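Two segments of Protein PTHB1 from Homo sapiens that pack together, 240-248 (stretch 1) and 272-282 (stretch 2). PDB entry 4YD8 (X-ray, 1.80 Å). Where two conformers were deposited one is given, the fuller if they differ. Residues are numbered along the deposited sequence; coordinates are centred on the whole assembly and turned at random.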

# COMPACT_ATOMS: atom_id res chain seq x y z
N ASP A 240 -13.16 3.95 -19.51
CA ASP A 240 -13.99 2.76 -19.73
C ASP A 240 -15.33 2.91 -19.01
O ASP A 240 -16.40 2.75 -19.60
CB ASP A 240 -13.25 1.50 -19.23
CG ASP A 240 -13.91 0.22 -19.71
OD1 ASP A 240 -14.34 0.17 -20.88
OD2 ASP A 240 -14.00 -0.74 -18.92
N TRP A 241 -15.26 3.24 -17.72
CA TRP A 241 -16.45 3.62 -16.98
C TRP A 241 -16.11 4.65 -15.91
O TRP A 241 -14.95 4.84 -15.56
CB TRP A 241 -17.13 2.39 -16.35
CG TRP A 241 -16.28 1.52 -15.43
CD1 TRP A 241 -15.72 0.30 -15.73
CD2 TRP A 241 -15.94 1.78 -14.05
NE1 TRP A 241 -15.05 -0.19 -14.65
CE2 TRP A 241 -15.17 0.69 -13.60
CE3 TRP A 241 -16.20 2.83 -13.17
CZ2 TRP A 241 -14.65 0.62 -12.31
CZ3 TRP A 241 -15.69 2.76 -11.89
CH2 TRP A 241 -14.92 1.66 -11.47
N THR A 242 -17.13 5.33 -15.42
CA THR A 242 -16.94 6.33 -14.39
C THR A 242 -18.10 6.24 -13.38
O THR A 242 -19.20 5.80 -13.71
CB THR A 242 -16.82 7.75 -15.01
OG1 THR A 242 -16.35 8.68 -14.03
CG2 THR A 242 -18.16 8.21 -15.58
N LEU A 243 -17.82 6.63 -12.13
CA LEU A 243 -18.84 6.62 -11.08
C LEU A 243 -18.66 7.88 -10.24
O LEU A 243 -17.59 8.11 -9.67
CB LEU A 243 -18.72 5.37 -10.19
CG LEU A 243 -19.70 5.31 -9.00
CD1 LEU A 243 -21.12 5.02 -9.45
CD2 LEU A 243 -19.26 4.30 -7.95
N ASN A 244 -19.69 8.71 -10.16
CA ASN A 244 -19.60 9.86 -9.28
C ASN A 244 -19.91 9.46 -7.86
O ASN A 244 -21.02 9.01 -7.57
CB ASN A 244 -20.53 10.98 -9.71
CG ASN A 244 -20.19 12.29 -9.04
OD1 ASN A 244 -20.34 12.43 -7.83
ND2 ASN A 244 -19.68 13.24 -9.81
N ILE A 245 -18.94 9.62 -6.96
CA ILE A 245 -19.14 9.26 -5.56
C ILE A 245 -19.42 10.46 -4.66
O ILE A 245 -19.59 10.31 -3.45
CB ILE A 245 -17.93 8.50 -5.01
CG1 ILE A 245 -16.65 9.32 -5.20
CG2 ILE A 245 -17.79 7.16 -5.71
CD1 ILE A 245 -15.46 8.77 -4.42
N GLY A 246 -19.43 11.65 -5.25
CA GLY A 246 -19.87 12.85 -4.56
C GLY A 246 -18.98 13.36 -3.44
O GLY A 246 -19.42 14.19 -2.63
N GLU A 247 -17.74 12.90 -3.40
CA GLU A 247 -16.79 13.33 -2.37
C GLU A 247 -15.38 13.03 -2.84
O GLU A 247 -15.20 12.25 -3.77
CB GLU A 247 -17.06 12.62 -1.04
CG GLU A 247 -16.81 11.12 -1.11
CD GLU A 247 -17.38 10.39 0.10
OE1 GLU A 247 -18.63 10.30 0.22
OE2 GLU A 247 -16.58 9.94 0.94
N GLN A 248 -14.39 13.62 -2.19
CA GLN A 248 -13.00 13.33 -2.52
C GLN A 248 -12.59 11.96 -1.97
O GLN A 248 -13.03 11.57 -0.88
CB GLN A 248 -12.06 14.42 -1.97
CG GLN A 248 -12.34 15.82 -2.51
CD GLN A 248 -12.11 15.95 -4.02
OE1 GLN A 248 -11.18 15.35 -4.58
NE2 GLN A 248 -12.95 16.74 -4.67
N PHE A 272 -17.37 4.92 2.69
CA PHE A 272 -16.53 3.83 2.27
C PHE A 272 -17.35 3.04 1.23
O PHE A 272 -18.53 2.74 1.45
CB PHE A 272 -16.15 3.04 3.54
CG PHE A 272 -15.83 1.60 3.35
CD1 PHE A 272 -14.75 1.20 2.58
CD2 PHE A 272 -16.53 0.64 4.07
CE1 PHE A 272 -14.43 -0.14 2.46
CE2 PHE A 272 -16.21 -0.70 3.96
CZ PHE A 272 -15.16 -1.09 3.16
N PHE A 273 -16.73 2.76 0.09
CA PHE A 273 -17.41 2.10 -1.03
C PHE A 273 -16.77 0.76 -1.40
O PHE A 273 -15.55 0.63 -1.43
CB PHE A 273 -17.39 2.98 -2.29
CG PHE A 273 -17.98 4.35 -2.11
CD1 PHE A 273 -17.24 5.38 -1.54
CD2 PHE A 273 -19.26 4.64 -2.58
CE1 PHE A 273 -17.79 6.69 -1.41
CE2 PHE A 273 -19.81 5.93 -2.46
CZ PHE A 273 -19.08 6.94 -1.86
N CYS A 274 -17.61 -0.21 -1.74
CA CYS A 274 -17.15 -1.42 -2.39
C CYS A 274 -17.80 -1.50 -3.77
O CYS A 274 -19.02 -1.61 -3.86
CB CYS A 274 -17.49 -2.66 -1.56
SG CYS A 274 -17.08 -4.21 -2.40
N LEU A 275 -17.00 -1.41 -4.83
CA LEU A 275 -17.52 -1.45 -6.20
C LEU A 275 -17.29 -2.80 -6.87
O LEU A 275 -16.28 -3.47 -6.61
CB LEU A 275 -16.85 -0.37 -7.06
CG LEU A 275 -16.74 1.03 -6.45
CD1 LEU A 275 -16.15 1.99 -7.49
CD2 LEU A 275 -18.10 1.53 -5.96
N LYS A 276 -18.24 -3.19 -7.72
CA LYS A 276 -18.01 -4.30 -8.65
C LYS A 276 -16.98 -3.85 -9.68
O LYS A 276 -16.78 -2.65 -9.85
CB LYS A 276 -19.31 -4.72 -9.36
CG LYS A 276 -20.29 -5.43 -8.45
CD LYS A 276 -21.67 -5.54 -9.07
CE LYS A 276 -21.61 -6.15 -10.46
NZ LYS A 276 -20.81 -7.41 -10.48
N ASP A 277 -16.34 -4.82 -10.33
CA ASP A 277 -15.33 -4.57 -11.36
C ASP A 277 -15.82 -3.66 -12.47
O ASP A 277 -15.03 -2.95 -13.08
CB ASP A 277 -14.87 -5.89 -12.00
CG ASP A 277 -14.04 -6.72 -11.07
OD1 ASP A 277 -14.07 -6.45 -9.85
OD2 ASP A 277 -13.37 -7.65 -11.55
N ASN A 278 -17.12 -3.71 -12.73
CA ASN A 278 -17.71 -2.99 -13.85
C ASN A 278 -18.14 -1.59 -13.44
O ASN A 278 -18.75 -0.84 -14.22
CB ASN A 278 -18.91 -3.77 -14.41
CG ASN A 278 -20.10 -3.80 -13.46
OD1 ASN A 278 -20.00 -3.38 -12.30
ND2 ASN A 278 -21.23 -4.30 -13.95
N GLY A 279 -17.86 -1.25 -12.18
CA GLY A 279 -18.09 0.09 -11.70
C GLY A 279 -19.39 0.32 -10.96
O GLY A 279 -19.64 1.43 -10.50
N GLN A 280 -20.22 -0.71 -10.81
CA GLN A 280 -21.46 -0.53 -10.06
C GLN A 280 -21.17 -0.64 -8.58
O GLN A 280 -20.31 -1.40 -8.18
CB GLN A 280 -22.53 -1.56 -10.45
CG GLN A 280 -22.96 -1.56 -11.90
CD GLN A 280 -23.92 -2.71 -12.18
OE1 GLN A 280 -23.52 -3.87 -12.25
NE2 GLN A 280 -25.20 -2.38 -12.34
N ILE A 281 -21.88 0.10 -7.77
CA ILE A 281 -21.68 -0.03 -6.34
C ILE A 281 -22.21 -1.38 -5.86
O ILE A 281 -23.32 -1.77 -6.19
CB ILE A 281 -22.37 1.09 -5.55
CG1 ILE A 281 -21.82 2.45 -5.99
CG2 ILE A 281 -22.11 0.90 -4.09
CD1 ILE A 281 -22.61 3.61 -5.41
N ARG A 282 -21.37 -2.10 -5.11
CA ARG A 282 -21.81 -3.35 -4.49
C ARG A 282 -22.38 -3.04 -3.10
O ARG A 282 -23.46 -3.49 -2.74
CB ARG A 282 -20.65 -4.35 -4.40
CG ARG A 282 -21.07 -5.77 -3.98
CD ARG A 282 -19.87 -6.71 -3.83
NE ARG A 282 -19.41 -7.30 -5.09
CZ ARG A 282 -18.23 -7.06 -5.65
NH1 ARG A 282 -17.38 -6.23 -5.06
NH2 ARG A 282 -17.90 -7.64 -6.79
O HOH W 1 -14.24 -2.83 -16.16
O HOH W 2 -20.43 3.23 -12.45

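The indole of W241 lies flat on a glycine: G279 CA sits 3.3 Å from the centroid of the W241 six-membered ring and only 2° off the ring normal, an almost ideal CH-pi contact between the polarized CA hydrogens and the aromatic face. The absence of a side chain makes this approach possible, since a CB on G279 would point toward stretch 1 and fall 2.5 Å from W241 CD2, a clash. The backbone of G279, with phi near 97°, independently calls for glycine, because a CB would also be jammed against the carbonyl oxygen of N278. This glycine closes a type I beta turn, K276 to G279, held by G279 N to K276 O at 2.9 Å and flanked by K276 N to Q280 O at 2.8 Å. N278, within the turn, and Q280, just after it, brace each other through Q280 N to N278 OD1 (3.1 Å) and N278 ND2 to Q280 OE1 (2.9 Å).

The two stretches share no direct backbone-to-backbone hydrogen bond; side chains of stretch 1 meet both backbone and side chains of stretch 2, and 424 Å² is buried, both sides summed. Along strand 241-244 the side chains alternate, so W241 and L243 point toward stretch 2 while T242 points away. The one direct hydrogen bond between the stretches, W241 NE1 to D277 O, is weak, at 3.2 Å with an angle of 125°. Over the same indole face as G279 CA lies the carbonyl of N278, its O 3.6 Å from W241 CD1. Two waters link the stretches further: water 1 donates to D277 O (3.2 Å) and weakly to D240 OD2 (3.5 Å), and water 2 donates to T242 O (3.1 Å) and G279 O (2.8 Å), joining two backbone carbonyls that cannot bond to each other.

L243 continues the contact with mainly apolar packing. Its CD2 reaches L275 CD2 at 3.6 Å and I281 CG1 at 3.7 Å, so one methyl touches residues before and after the turn. L275 also meets the indole, its CD1 4.2 Å from W241 CH2.

Past the strand of stretch 1, I245 packs on F273. I245 CB approaches F273 CZ at 3.7 Å, and I245 CG2 stands over the ring face, 4.1 Å from the F273 ring centroid and 13° off its normal, a second CH-pi contact. E247 OE1 lies at the edge of this ring, 4.0 Å from F273 CZ, where the carboxylate oxygen faces the slightly positive ring hydrogens.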